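Local structure of aromatic amino acid beta-eliminating lyase/threonine aldolase (Exiguobacterium sibiricum, 3LWS) at residues G14-H19 against G338-Q343; Y262-Q267 against I331-A336; E270-L275 against N288-H293; E310-G315 against F349-Q354. The protein belongs to the beta-eliminating lyase family of pyridoxal-phosphate-dependent proteins, and has a large mixed-sheet domain and a smaller antiparallel-sheet domain. All coordinates share one frame; numbering follows the deposited sequence.

Contact 1 (G14-H19 against G338-Q343); sequences GQISGH and GELDQQ
The two backbones come nearest at Gly14 and Leu340, whose CA atoms lie 6.7 Å apart, with Gly14 still in the short strand 14-15 and Leu340 in the loop that leads to helix 342-355. Leu340 carries the contact with both of its methyl groups. CD2 sits 3.9 Å from Gly14 CA, at a place where no side chain stands between the leucine and the strand. CD1 lies 3.7 Å from Gln15 O and 4.1 Å from Ile16 CG2, so one methyl touches both a peptide carbonyl and a branched side chain. The leucine CG stands beside its own backbone N (chi1 -50°) and CD1 extends away from CA (chi2 -175°), which carries the fork to the strand. This is where the N-terminal arm joins the smaller domain of a fold-type-I pyridoxal phosphate protein: strand 14-15 runs parallel to strand 314-315, and Leu314 also packs on Leu340. Gln15 points its CB away from Leu340, and its NE2 is bonded to Thr12 OG1 instead. Ile16, likewise turned away at CB, reaches Leu268 and Phe272 of helix 258-273. Beyond Leu340, Asp341 takes the N-cap position of helix 342-355, where its OD1 accepts from Thr344 N. At the end of segment 14-19, His19 NE2 is bonded to Gly207 O, the residue following Lys206, which is modified with pyridoxal phosphate.

Contact 2 (Y262-Q267 against I331-A336); sequences YEQAKQ and ISVGDA
Val333 meets Ala265 and Gln264 of helix 258-273 just where strand 326-332 leaves the four-stranded antiparallel sheet of the smaller domain, so the contact joins the C-terminal end of an inner strand of that sheet to the helix. Ile331 and Ser332 still belong to the strand: Ile331 pairs through its backbone with Phe290 of strand 289-295, and Ser332 with Gly18 of the N-terminal arm. Val333 then aims its CB at the helix. Its CG2, beside the backbone N, lies 3.8 Å from both Ala265 CA and Ala265 CB, and the small alanine lets the CA atoms of the two residues approach to 6.0 Å. The other branch, CG1, stands anti to the backbone N (chi1 173°) and meets Gln264, 4.0 Å from its CB and 3.6 Å from its OE1. The glutamine chain, extended beyond CG, crosses the valine at about a right angle. Val333 O, meanwhile, accepts from Asn288 ND2. At Gly334 the contact turns polar: the two oxygens, Gln264 OE1 and Gly334 O, are 4.4 Å apart and both accept, and a water bridges them. Asp335 turns its carboxylate to Arg254 and Arg257, with Tyr261 OH also on OD1, while Ala336 pairs with Gly18. The bridging water donates both of its hydrogens, one to Gln264 OE1 at 2.6 Å and the other to Gly334 O at 2.7 Å.

Contact 3 (E270-L275 against N288-H293); sequences EQFNAL and NMFHLH
Phe272 meets two side chains of strand 289-295, Leu292 over one face of its ring and Phe290 obliquely, from the same side of the ring plane and nearer the CD2-CE2 side. Both leucine methyls rest on that face. CD1 is near the root of the ring, 3.5 Å from Phe272 CG, and CD2 is further out, 3.9 Å from the ring centroid and 16° off its normal, which makes a CH-pi contact. The leucine takes this pose with its CG anti to the backbone N (chi1 179°). Phe290 presents an edge instead: its CZ lies 3.8 Å from Phe272 CD2, an atom close to the plane of the Phe290 ring. The two phenylalanine side chains cross at about a right angle. Being two residues apart in the strand, Phe290 and Leu292 project from the same face of the antiparallel sheet, the face against which the last turns of helix 258-273 pack. Leu352 of helix 342-355 also touches Phe272, which is buried. Every atom that meets across this interface is carbon, so this contact rests on dispersion, shape and the removal of apolar surface from water, while Asn273 OD1 adds a polar tie to Thr280 N of strand 278-281.

Contact 4 (E310-G315 against F349-Q354); sequences EETGLG and FARLRQ
An ST turn closes the C-terminal end of helix 298-312, and beside it Glu311 and Thr312 meet Arg351 of helix 342-355, joining two helices at the surface of the smaller domain. The chief bond is a salt bridge in which Arg351 NE donates to Glu311 OE1 at 2.8 Å, nearly straight at 165°. Glu311 OE1 lies in the guanidinium plane, at its edge. The carboxylate does not return this alignment: NE meets it from 38° above its plane, and the two flat groups are 42° apart. The salt bridge therefore rests on one hydrogen bond and is not a flat, two-bond pairing; Glu311 OE2 is left 3.6 Å from Arg351 NH2 and has a weak bond from Gln307 NE2. Glu311 reaches across with its chain extended beyond CG, whereas Arg351, with CG anti to its backbone N, bends at chi2 to bring NE alongside. Because the glutamate stands at the C-terminal end of its helix, where a negative charge is usually unfavourable, the arginine probably helps to stabilise it. Nearer the backbone of Arg351, its aliphatic root packs on the threonine methyl, with Thr312 CG2 lying 3.7 Å from Arg351 CB. The hydroxyl on the other branch of Thr312 serves the helix end. Gly313 leaves the helix with positive phi, and the chain turns into strand 314-315. Thr312 OG1 is bonded to Val308 O and also accepts from Leu314 N at 3.2 Å.

In the fold
Contacts 2 and 3 are buried and share helix 258-273, which lies along neighbouring strands 326-332 and 289-295 of one antiparallel sheet. Contact 3, nearer the helix end, is wholly apolar; contact 2, where strand 326-332 runs out of the sheet, mixes methyls with a water bridge. Contact 1 is partly buried and brings in the N-terminal arm, which reaches both contact 2 and contact 3. Contact 4 lies at the surface and is the one whose two segments are joined by a salt bridge. It shares helix 342-355 with contact 1, and their strands 14-15 and 314-315 pair in parallel. Leu352 and Phe349 link that helix to contact 3.

Contact 1 (G14-H19 against G338-Q343)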
loop_
_atom_site.group_PDB
_atom_site.type_symbol
_atom_site.label_atom_id
_atom_site.label_comp_id
_atom_site.label_asym_id
_atom_site.label_seq_id
_atom_site.Cartn_x
_atom_site.Cartn_y
_atom_site.Cartn_z
ATOM N N GLY A 14 1.853 -25.148 19.300
ATOM C CA GLY A 14 1.221 -25.516 18.033
ATOM C C GLY A 14 -0.231 -25.119 18.039
ATOM O O GLY A 14 -0.805 -24.908 19.106
ATOM N N GLN A 15 -0.826 -25.035 16.854
ATOM C CA GLN A 15 -2.198 -24.566 16.697
ATOM C C GLN A 15 -2.905 -25.391 15.647
ATOM O O GLN A 15 -2.247 -25.916 14.712
ATOM C CB GLN A 15 -2.243 -23.101 16.250
ATOM C CG GLN A 15 -1.565 -22.138 17.168
ATOM C CD GLN A 15 -0.088 -22.012 16.879
ATOM O OE1 GLN A 15 0.319 -21.991 15.713
ATOM N NE2 GLN A 15 0.731 -21.925 17.939
ATOM N N ILE A 16 -4.231 -25.481 15.782
ATOM C CA ILE A 16 -5.058 -26.100 14.762
ATOM C C ILE A 16 -5.296 -25.154 13.568
ATOM O O ILE A 16 -5.451 -25.612 12.429
ATOM C CB ILE A 16 -6.397 -26.640 15.326
ATOM C CG1 ILE A 16 -7.227 -25.521 15.937
ATOM C CG2 ILE A 16 -6.102 -27.748 16.377
ATOM C CD1 ILE A 16 -8.615 -25.932 16.370
ATOM N N SER A 17 -5.323 -23.850 13.825
ATOM C CA SER A 17 -5.663 -22.886 12.793
ATOM C C SER A 17 -4.445 -22.139 12.379
ATOM O O SER A 17 -3.479 -22.034 13.126
ATOM C CB SER A 17 -6.697 -21.881 13.273
ATOM O OG SER A 17 -6.166 -21.095 14.335
ATOM N N GLY A 18 -4.506 -21.612 11.167
ATOM C CA GLY A 18 -3.433 -20.784 10.638
ATOM C C GLY A 18 -2.190 -21.476 10.139
ATOM O O GLY A 18 -2.113 -22.714 9.999
ATOM N N HIS A 19 -1.207 -20.636 9.880
ATOM C CA HIS A 19 0.009 -21.047 9.255
ATOM C C HIS A 19 1.210 -20.971 10.166
ATOM O O HIS A 19 2.297 -21.344 9.748
ATOM C CB HIS A 19 0.268 -20.160 8.043
ATOM C CG HIS A 19 -0.554 -20.524 6.860
ATOM N ND1 HIS A 19 -0.625 -21.810 6.378
ATOM C CD2 HIS A 19 -1.319 -19.769 6.040
ATOM C CE1 HIS A 19 -1.429 -21.837 5.328
ATOM N NE2 HIS A 19 -1.870 -20.614 5.108
ATOM N N GLY A 338 -0.996 -29.440 10.299
ATOM C CA GLY A 338 -0.194 -30.571 9.805
ATOM C C GLY A 338 1.133 -30.772 10.516
ATOM O O GLY A 338 1.791 -31.773 10.315
ATOM N N GLU A 339 1.533 -29.809 11.345
ATOM C CA GLU A 339 2.742 -29.946 12.176
ATOM C C GLU A 339 2.412 -30.550 13.555
ATOM O O GLU A 339 3.297 -30.770 14.375
ATOM C CB GLU A 339 3.454 -28.581 12.273
ATOM C CG GLU A 339 4.103 -28.146 10.896
ATOM C CD GLU A 339 4.472 -26.668 10.780
ATOM O OE1 GLU A 339 4.651 -26.009 11.830
ATOM O OE2 GLU A 339 4.591 -26.155 9.623
ATOM N N LEU A 340 1.144 -30.810 13.822
ATOM C CA LEU A 340 0.746 -31.507 15.051
ATOM C C LEU A 340 0.742 -32.991 14.790
ATOM O O LEU A 340 -0.018 -33.469 13.940
ATOM C CB LEU A 340 -0.650 -31.088 15.499
ATOM C CG LEU A 340 -0.908 -29.584 15.578
ATOM C CD1 LEU A 340 -2.293 -29.370 16.142
ATOM C CD2 LEU A 340 0.163 -28.860 16.402
ATOM N N ASP A 341 1.582 -33.735 15.506
ATOM C CA ASP A 341 1.619 -35.188 15.326
ATOM C C ASP A 341 0.383 -35.813 15.954
ATOM O O ASP A 341 -0.404 -35.136 16.631
ATOM C CB ASP A 341 2.933 -35.819 15.827
ATOM C CG ASP A 341 3.156 -35.634 17.307
ATOM O OD1 ASP A 341 2.292 -36.041 18.104
ATOM O OD2 ASP A 341 4.207 -35.086 17.674
ATOM N N GLN A 342 0.169 -37.098 15.696
ATOM C CA GLN A 342 -1.067 -37.734 16.133
ATOM C C GLN A 342 -1.246 -37.736 17.650
ATOM O O GLN A 342 -2.357 -37.483 18.168
ATOM C CB GLN A 342 -1.165 -39.161 15.587
ATOM C CG GLN A 342 -2.579 -39.747 15.653
ATOM C CD GLN A 342 -3.617 -38.866 14.970
ATOM O OE1 GLN A 342 -3.414 -38.405 13.847
ATOM N NE2 GLN A 342 -4.739 -38.632 15.655
ATOM N N GLN A 343 -0.147 -37.974 18.364
ATOM C CA GLN A 343 -0.177 -38.025 19.821
ATOM C C GLN A 343 -0.474 -36.607 20.369
ATOM O O GLN A 343 -1.257 -36.452 21.307
ATOM C CB GLN A 343 1.142 -38.611 20.377
ATOM C CG GLN A 343 1.647 -39.932 19.657
ATOM C CD GLN A 343 2.120 -39.732 18.183
ATOM O OE1 GLN A 343 1.708 -40.470 17.271
ATOM N NE2 GLN A 343 2.966 -38.721 17.958
#

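Contact 2 (Y262-Q267 against I331-A336)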
loop_
_atom_site.group_PDB
_atom_site.type_symbol
_atom_site.label_atom_id
_atom_site.label_comp_id
_atom_site.label_asym_id
_atom_site.label_seq_id
_atom_site.Cartn_x
_atom_site.Cartn_y
_atom_site.Cartn_z
ATOM N N TYR A 262 -8.619 -28.596 3.536
ATOM C CA TYR A 262 -10.049 -28.889 3.516
ATOM C C TYR A 262 -10.405 -30.222 4.193
ATOM O O TYR A 262 -11.379 -30.307 4.980
ATOM C CB TYR A 262 -10.546 -28.867 2.055
ATOM C CG TYR A 262 -11.894 -29.514 1.754
ATOM C CD1 TYR A 262 -13.050 -29.155 2.458
ATOM C CD2 TYR A 262 -12.028 -30.418 0.695
ATOM C CE1 TYR A 262 -14.278 -29.732 2.168
ATOM C CE2 TYR A 262 -13.270 -30.993 0.378
ATOM C CZ TYR A 262 -14.380 -30.643 1.112
ATOM O OH TYR A 262 -15.592 -31.194 0.818
ATOM N N GLU A 263 -9.652 -31.277 3.887
ATOM C CA GLU A 263 -9.930 -32.576 4.510
ATOM C C GLU A 263 -9.714 -32.486 6.011
ATOM O O GLU A 263 -10.483 -33.059 6.786
ATOM C CB GLU A 263 -9.066 -33.672 3.908
ATOM C CG GLU A 263 -9.575 -34.117 2.536
ATOM C CD GLU A 263 -11.007 -34.680 2.564
ATOM O OE1 GLU A 263 -11.404 -35.283 3.588
ATOM O OE2 GLU A 263 -11.740 -34.507 1.563
ATOM N N GLN A 264 -8.691 -31.729 6.397
ATOM C CA GLN A 264 -8.305 -31.588 7.778
ATOM C C GLN A 264 -9.342 -30.790 8.586
ATOM O O GLN A 264 -9.637 -31.120 9.742
ATOM C CB GLN A 264 -6.933 -30.930 7.831
ATOM C CG GLN A 264 -5.776 -31.907 7.483
ATOM C CD GLN A 264 -4.435 -31.223 7.299
ATOM O OE1 GLN A 264 -4.294 -30.009 7.442
ATOM N NE2 GLN A 264 -3.431 -32.012 6.981
ATOM N N ALA A 265 -9.890 -29.750 7.949
ATOM C CA ALA A 265 -10.930 -28.931 8.505
ATOM C C ALA A 265 -12.160 -29.757 8.753
ATOM O O ALA A 265 -12.801 -29.621 9.773
ATOM C CB ALA A 265 -11.250 -27.762 7.546
ATOM N N LYS A 266 -12.533 -30.576 7.781
ATOM C CA LYS A 266 -13.651 -31.502 7.969
ATOM C C LYS A 266 -13.405 -32.446 9.141
ATOM O O LYS A 266 -14.337 -32.735 9.899
ATOM C CB LYS A 266 -13.951 -32.298 6.692
ATOM C CG LYS A 266 -14.781 -31.552 5.681
ATOM C CD LYS A 266 -15.279 -32.434 4.526
ATOM C CE LYS A 266 -14.166 -32.991 3.634
ATOM N NZ LYS A 266 -14.818 -33.769 2.528
ATOM N N GLN A 267 -12.174 -32.912 9.304
ATOM C CA GLN A 267 -11.826 -33.755 10.458
ATOM C C GLN A 267 -11.977 -33.002 11.791
ATOM O O GLN A 267 -12.549 -33.542 12.740
ATOM C CB GLN A 267 -10.396 -34.273 10.348
ATOM C CG GLN A 267 -10.128 -35.153 9.139
ATOM C CD GLN A 267 -10.337 -36.652 9.373
ATOM O OE1 GLN A 267 -11.036 -37.080 10.315
ATOM N NE2 GLN A 267 -9.740 -37.462 8.484
ATOM N N ILE A 331 -12.140 -20.654 12.561
ATOM C CA ILE A 331 -11.006 -21.569 12.331
ATOM C C ILE A 331 -10.737 -21.583 10.838
ATOM O O ILE A 331 -11.649 -21.856 10.071
ATOM C CB ILE A 331 -11.381 -23.020 12.740
ATOM C CG1 ILE A 331 -11.792 -23.116 14.217
ATOM C CG2 ILE A 331 -10.243 -23.986 12.380
ATOM C CD1 ILE A 331 -10.804 -22.568 15.223
ATOM N N SER A 332 -9.512 -21.302 10.419
ATOM C CA SER A 332 -9.107 -21.501 9.014
ATOM C C SER A 332 -7.866 -22.415 9.005
ATOM O O SER A 332 -6.845 -22.060 9.576
ATOM C CB SER A 332 -8.773 -20.167 8.361
ATOM O OG SER A 332 -9.938 -19.326 8.264
ATOM N N VAL A 333 -7.949 -23.584 8.380
ATOM C CA VAL A 333 -6.831 -24.556 8.448
ATOM C C VAL A 333 -5.735 -24.216 7.419
ATOM O O VAL A 333 -6.011 -23.918 6.218
ATOM C CB VAL A 333 -7.331 -26.046 8.316
ATOM C CG1 VAL A 333 -6.141 -27.066 8.213
ATOM C CG2 VAL A 333 -8.228 -26.441 9.475
ATOM N N GLY A 334 -4.487 -24.300 7.893
ATOM C CA GLY A 334 -3.282 -24.036 7.115
ATOM C C GLY A 334 -2.154 -24.967 7.541
ATOM O O GLY A 334 -2.409 -26.068 8.025
ATOM N N ASP A 335 -0.914 -24.501 7.429
ATOM C CA ASP A 335 0.262 -25.351 7.661
ATOM C C ASP A 335 0.409 -25.767 9.124
ATOM O O ASP A 335 0.976 -26.809 9.403
ATOM C CB ASP A 335 1.546 -24.653 7.185
ATOM C CG ASP A 335 1.729 -24.713 5.682
ATOM O OD1 ASP A 335 1.082 -25.547 5.016
ATOM O OD2 ASP A 335 2.533 -23.928 5.165
ATOM N N ALA A 336 -0.130 -24.986 10.057
ATOM C CA ALA A 336 0.051 -25.277 11.465
ATOM C C ALA A 336 -0.494 -26.631 11.925
ATOM O O ALA A 336 0.227 -27.366 12.624
ATOM C CB ALA A 336 -0.484 -24.148 12.326
HETATM O O HOH W 1 -2.058 -28.669 7.517
#

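Contact 3 (E270-L275 against N288-H293)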
loop_
_atom_site.group_PDB
_atom_site.type_symbol
_atom_site.label_atom_id
_atom_site.label_comp_id
_atom_site.label_asym_id
_atom_site.label_seq_id
_atom_site.Cartn_x
_atom_site.Cartn_y
_atom_site.Cartn_z
ATOM N N GLU A 270 -15.618 -32.391 12.879
ATOM C CA GLU A 270 -16.215 -33.620 13.351
ATOM C C GLU A 270 -15.873 -33.794 14.833
ATOM O O GLU A 270 -16.747 -34.109 15.631
ATOM C CB GLU A 270 -15.680 -34.774 12.494
ATOM C CG GLU A 270 -16.686 -35.836 12.169
ATOM C CD GLU A 270 -16.294 -36.698 10.952
ATOM O OE1 GLU A 270 -15.198 -36.486 10.357
ATOM O OE2 GLU A 270 -17.112 -37.592 10.617
ATOM N N GLN A 271 -14.614 -33.530 15.194
ATOM C CA GLN A 271 -14.174 -33.578 16.587
ATOM C C GLN A 271 -14.921 -32.570 17.468
ATOM O O GLN A 271 -15.299 -32.882 18.590
ATOM C CB GLN A 271 -12.660 -33.301 16.692
ATOM C CG GLN A 271 -11.734 -34.361 16.063
ATOM C CD GLN A 271 -11.656 -35.663 16.872
ATOM O OE1 GLN A 271 -11.380 -35.670 18.086
ATOM N NE2 GLN A 271 -11.873 -36.770 16.187
ATOM N N PHE A 272 -15.130 -31.359 16.942
ATOM C CA PHE A 272 -15.757 -30.262 17.698
ATOM C C PHE A 272 -17.235 -30.494 17.894
ATOM O O PHE A 272 -17.777 -30.263 18.987
ATOM C CB PHE A 272 -15.533 -28.897 16.994
ATOM C CG PHE A 272 -14.141 -28.322 17.162
ATOM C CD1 PHE A 272 -13.623 -28.059 18.419
ATOM C CD2 PHE A 272 -13.348 -28.010 16.032
ATOM C CE1 PHE A 272 -12.326 -27.523 18.576
ATOM C CE2 PHE A 272 -12.087 -27.453 16.180
ATOM C CZ PHE A 272 -11.571 -27.208 17.465
ATOM N N ASN A 273 -17.893 -30.968 16.840
ATOM C CA ASN A 273 -19.316 -31.203 16.891
ATOM C C ASN A 273 -19.676 -32.332 17.853
ATOM O O ASN A 273 -20.775 -32.336 18.397
ATOM C CB ASN A 273 -19.886 -31.479 15.510
ATOM C CG ASN A 273 -20.014 -30.214 14.662
ATOM O OD1 ASN A 273 -20.676 -29.260 15.035
ATOM N ND2 ASN A 273 -19.398 -30.237 13.499
ATOM N N ALA A 274 -18.750 -33.262 18.065
ATOM C CA ALA A 274 -18.920 -34.327 19.080
ATOM C C ALA A 274 -18.965 -33.819 20.503
ATOM O O ALA A 274 -19.463 -34.517 21.375
ATOM C CB ALA A 274 -17.799 -35.357 18.971
ATOM N N LEU A 275 -18.407 -32.641 20.756
ATOM C CA LEU A 275 -18.382 -32.077 22.104
ATOM C C LEU A 275 -19.726 -31.557 22.569
ATOM O O LEU A 275 -20.402 -30.847 21.817
ATOM C CB LEU A 275 -17.378 -30.937 22.183
ATOM C CG LEU A 275 -15.922 -31.303 22.047
ATOM C CD1 LEU A 275 -15.105 -30.006 21.905
ATOM C CD2 LEU A 275 -15.478 -32.128 23.262
ATOM N N ASN A 288 -11.406 -24.887 3.978
ATOM C CA ASN A 288 -10.532 -25.002 5.134
ATOM C C ASN A 288 -11.082 -24.303 6.374
ATOM O O ASN A 288 -10.453 -24.349 7.411
ATOM C CB ASN A 288 -9.135 -24.446 4.845
ATOM C CG ASN A 288 -9.146 -22.980 4.573
ATOM O OD1 ASN A 288 -10.075 -22.471 3.964
ATOM N ND2 ASN A 288 -8.136 -22.278 5.080
HETATM N N MSE A 289 -12.241 -23.663 6.257
HETATM C CA MSE A 289 -12.741 -22.817 7.332
HETATM C C MSE A 289 -14.099 -23.256 7.831
HETATM O O MSE A 289 -14.870 -23.910 7.124
HETATM C CB MSE A 289 -12.793 -21.356 6.868
HETATM C CG MSE A 289 -14.025 -21.007 6.038
HETATM SE SE MSE A 289 -14.228 -19.083 5.875
HETATM C CE MSE A 289 -14.801 -18.658 7.697
ATOM N N PHE A 290 -14.372 -22.853 9.062
ATOM C CA PHE A 290 -15.692 -22.891 9.643
ATOM C C PHE A 290 -15.742 -21.947 10.854
ATOM O O PHE A 290 -14.701 -21.464 11.320
ATOM C CB PHE A 290 -16.075 -24.317 10.044
ATOM C CG PHE A 290 -15.071 -25.021 10.928
ATOM C CD1 PHE A 290 -14.061 -25.803 10.375
ATOM C CD2 PHE A 290 -15.159 -24.934 12.319
ATOM C CE1 PHE A 290 -13.155 -26.486 11.194
ATOM C CE2 PHE A 290 -14.255 -25.597 13.137
ATOM C CZ PHE A 290 -13.260 -26.390 12.574
ATOM N N HIS A 291 -16.933 -21.694 11.379
ATOM C CA HIS A 291 -17.016 -21.034 12.678
ATOM C C HIS A 291 -17.301 -22.049 13.747
ATOM O O HIS A 291 -18.017 -23.010 13.515
ATOM C CB HIS A 291 -18.049 -19.911 12.700
ATOM C CG HIS A 291 -17.646 -18.701 11.911
ATOM N ND1 HIS A 291 -18.486 -17.634 11.714
ATOM C CD2 HIS A 291 -16.490 -18.396 11.258
ATOM C CE1 HIS A 291 -17.879 -16.726 10.966
ATOM N NE2 HIS A 291 -16.660 -17.153 10.693
ATOM N N LEU A 292 -16.717 -21.811 14.907
ATOM C CA LEU A 292 -16.813 -22.694 16.050
ATOM C C LEU A 292 -17.581 -21.939 17.133
ATOM O O LEU A 292 -17.056 -20.979 17.693
ATOM C CB LEU A 292 -15.411 -23.049 16.541
ATOM C CG LEU A 292 -15.310 -23.952 17.768
ATOM C CD1 LEU A 292 -15.972 -25.303 17.483
ATOM C CD2 LEU A 292 -13.837 -24.114 18.146
ATOM N N HIS A 293 -18.793 -22.408 17.399
ATOM C CA HIS A 293 -19.749 -21.901 18.391
ATOM C C HIS A 293 -19.797 -22.735 19.693
ATOM O O HIS A 293 -19.959 -23.971 19.636
ATOM C CB HIS A 293 -21.141 -22.057 17.792
ATOM C CG HIS A 293 -21.415 -21.160 16.634
ATOM N ND1 HIS A 293 -22.638 -20.568 16.433
ATOM C CD2 HIS A 293 -20.631 -20.752 15.614
ATOM C CE1 HIS A 293 -22.594 -19.834 15.335
ATOM N NE2 HIS A 293 -21.380 -19.917 14.832
#

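Contact 4 (E310-G315 against F349-Q354)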
loop_
_atom_site.group_PDB
_atom_site.type_symbol
_atom_site.label_atom_id
_atom_site.label_comp_id
_atom_site.label_asym_id
_atom_site.label_seq_id
_atom_site.Cartn_x
_atom_site.Cartn_y
_atom_site.Cartn_z
ATOM N N GLU A 310 -3.217 -23.733 28.279
ATOM C CA GLU A 310 -2.047 -23.600 29.161
ATOM C C GLU A 310 -1.362 -24.935 29.321
ATOM O O GLU A 310 -0.164 -25.036 29.107
ATOM C CB GLU A 310 -2.445 -23.070 30.554
ATOM C CG GLU A 310 -2.666 -21.568 30.604
ATOM C CD GLU A 310 -3.300 -21.091 31.923
ATOM O OE1 GLU A 310 -3.613 -21.936 32.808
ATOM O OE2 GLU A 310 -3.480 -19.861 32.061
ATOM N N GLU A 311 -2.154 -25.953 29.647
ATOM C CA GLU A 311 -1.645 -27.266 30.001
ATOM C C GLU A 311 -1.066 -28.012 28.817
ATOM O O GLU A 311 0.056 -28.530 28.921
ATOM C CB GLU A 311 -2.738 -28.121 30.630
ATOM C CG GLU A 311 -3.134 -27.658 32.024
ATOM C CD GLU A 311 -4.323 -28.401 32.558
ATOM O OE1 GLU A 311 -4.566 -29.544 32.100
ATOM O OE2 GLU A 311 -5.031 -27.848 33.423
ATOM N N THR A 312 -1.826 -28.099 27.720
ATOM C CA THR A 312 -1.392 -28.866 26.535
ATOM C C THR A 312 -0.356 -28.128 25.677
ATOM O O THR A 312 0.483 -28.755 25.038
ATOM C CB THR A 312 -2.571 -29.277 25.651
ATOM O OG1 THR A 312 -3.190 -28.121 25.067
ATOM C CG2 THR A 312 -3.586 -30.062 26.457
ATOM N N GLY A 313 -0.402 -26.797 25.644
ATOM C CA GLY A 313 0.474 -26.048 24.733
ATOM C C GLY A 313 0.020 -26.135 23.260
ATOM O O GLY A 313 0.779 -25.756 22.343
ATOM N N LEU A 314 -1.206 -26.624 23.058
ATOM C CA LEU A 314 -1.922 -26.653 21.765
ATOM C C LEU A 314 -3.062 -25.594 21.653
ATOM O O LEU A 314 -4.030 -25.638 22.423
ATOM C CB LEU A 314 -2.574 -28.046 21.609
ATOM C CG LEU A 314 -3.355 -28.371 20.331
ATOM C CD1 LEU A 314 -2.622 -27.877 19.108
ATOM C CD2 LEU A 314 -3.642 -29.919 20.220
ATOM N N GLY A 315 -2.946 -24.676 20.689
ATOM C CA GLY A 315 -3.964 -23.624 20.429
ATOM C C GLY A 315 -5.188 -24.086 19.641
ATOM O O GLY A 315 -5.089 -24.388 18.449
ATOM N N PHE A 349 -7.043 -33.016 22.325
ATOM C CA PHE A 349 -8.453 -33.266 22.200
ATOM C C PHE A 349 -9.042 -34.023 23.383
ATOM O O PHE A 349 -10.208 -33.813 23.718
ATOM C CB PHE A 349 -8.790 -33.939 20.854
ATOM C CG PHE A 349 -9.075 -32.943 19.747
ATOM C CD1 PHE A 349 -10.245 -32.208 19.767
ATOM C CD2 PHE A 349 -8.166 -32.724 18.719
ATOM C CE1 PHE A 349 -10.534 -31.285 18.783
ATOM C CE2 PHE A 349 -8.446 -31.786 17.732
ATOM C CZ PHE A 349 -9.623 -31.071 17.767
ATOM N N ALA A 350 -8.273 -34.901 24.027
ATOM C CA ALA A 350 -8.777 -35.558 25.255
ATOM C C ALA A 350 -8.915 -34.511 26.377
ATOM O O ALA A 350 -9.924 -34.470 27.107
ATOM C CB ALA A 350 -7.847 -36.706 25.687
ATOM N N ARG A 351 -7.908 -33.644 26.482
ATOM C CA ARG A 351 -7.956 -32.570 27.465
ATOM C C ARG A 351 -9.087 -31.584 27.201
ATOM O O ARG A 351 -9.742 -31.122 28.150
ATOM C CB ARG A 351 -6.632 -31.825 27.551
ATOM C CG ARG A 351 -6.591 -30.806 28.718
ATOM C CD ARG A 351 -6.796 -31.452 30.125
ATOM N NE ARG A 351 -7.029 -30.422 31.147
ATOM C CZ ARG A 351 -8.223 -29.924 31.486
ATOM N NH1 ARG A 351 -9.352 -30.362 30.921
ATOM N NH2 ARG A 351 -8.293 -28.976 32.413
ATOM N N LEU A 352 -9.319 -31.274 25.929
ATOM C CA LEU A 352 -10.441 -30.445 25.527
ATOM C C LEU A 352 -11.743 -31.183 25.832
ATOM O O LEU A 352 -12.675 -30.591 26.368
ATOM C CB LEU A 352 -10.336 -30.044 24.045
ATOM C CG LEU A 352 -11.498 -29.197 23.502
ATOM C CD1 LEU A 352 -11.566 -27.830 24.217
ATOM C CD2 LEU A 352 -11.389 -29.050 21.993
ATOM N N ARG A 353 -11.800 -32.484 25.531
ATOM C CA ARG A 353 -12.967 -33.312 25.881
ATOM C C ARG A 353 -13.280 -33.294 27.384
ATOM O O ARG A 353 -14.443 -33.248 27.768
ATOM C CB ARG A 353 -12.796 -34.769 25.400
ATOM C CG ARG A 353 -13.576 -35.099 24.137
ATOM C CD ARG A 353 -13.505 -36.579 23.715
ATOM N NE ARG A 353 -12.442 -36.797 22.744
ATOM C CZ ARG A 353 -11.241 -37.310 22.991
ATOM N NH1 ARG A 353 -10.890 -37.763 24.181
ATOM N NH2 ARG A 353 -10.380 -37.400 22.003
ATOM N N GLN A 354 -12.240 -33.318 28.215
ATOM C CA GLN A 354 -12.414 -33.178 29.675
ATOM C C GLN A 354 -13.060 -31.832 30.085
ATOM O O GLN A 354 -13.757 -31.785 31.070
ATOM C CB GLN A 354 -11.074 -33.318 30.420
ATOM C CG GLN A 354 -10.634 -34.728 30.758
ATOM C CD GLN A 354 -9.370 -34.744 31.649
ATOM O OE1 GLN A 354 -8.886 -33.701 32.115
ATOM N NE2 GLN A 354 -8.847 -35.937 31.888
#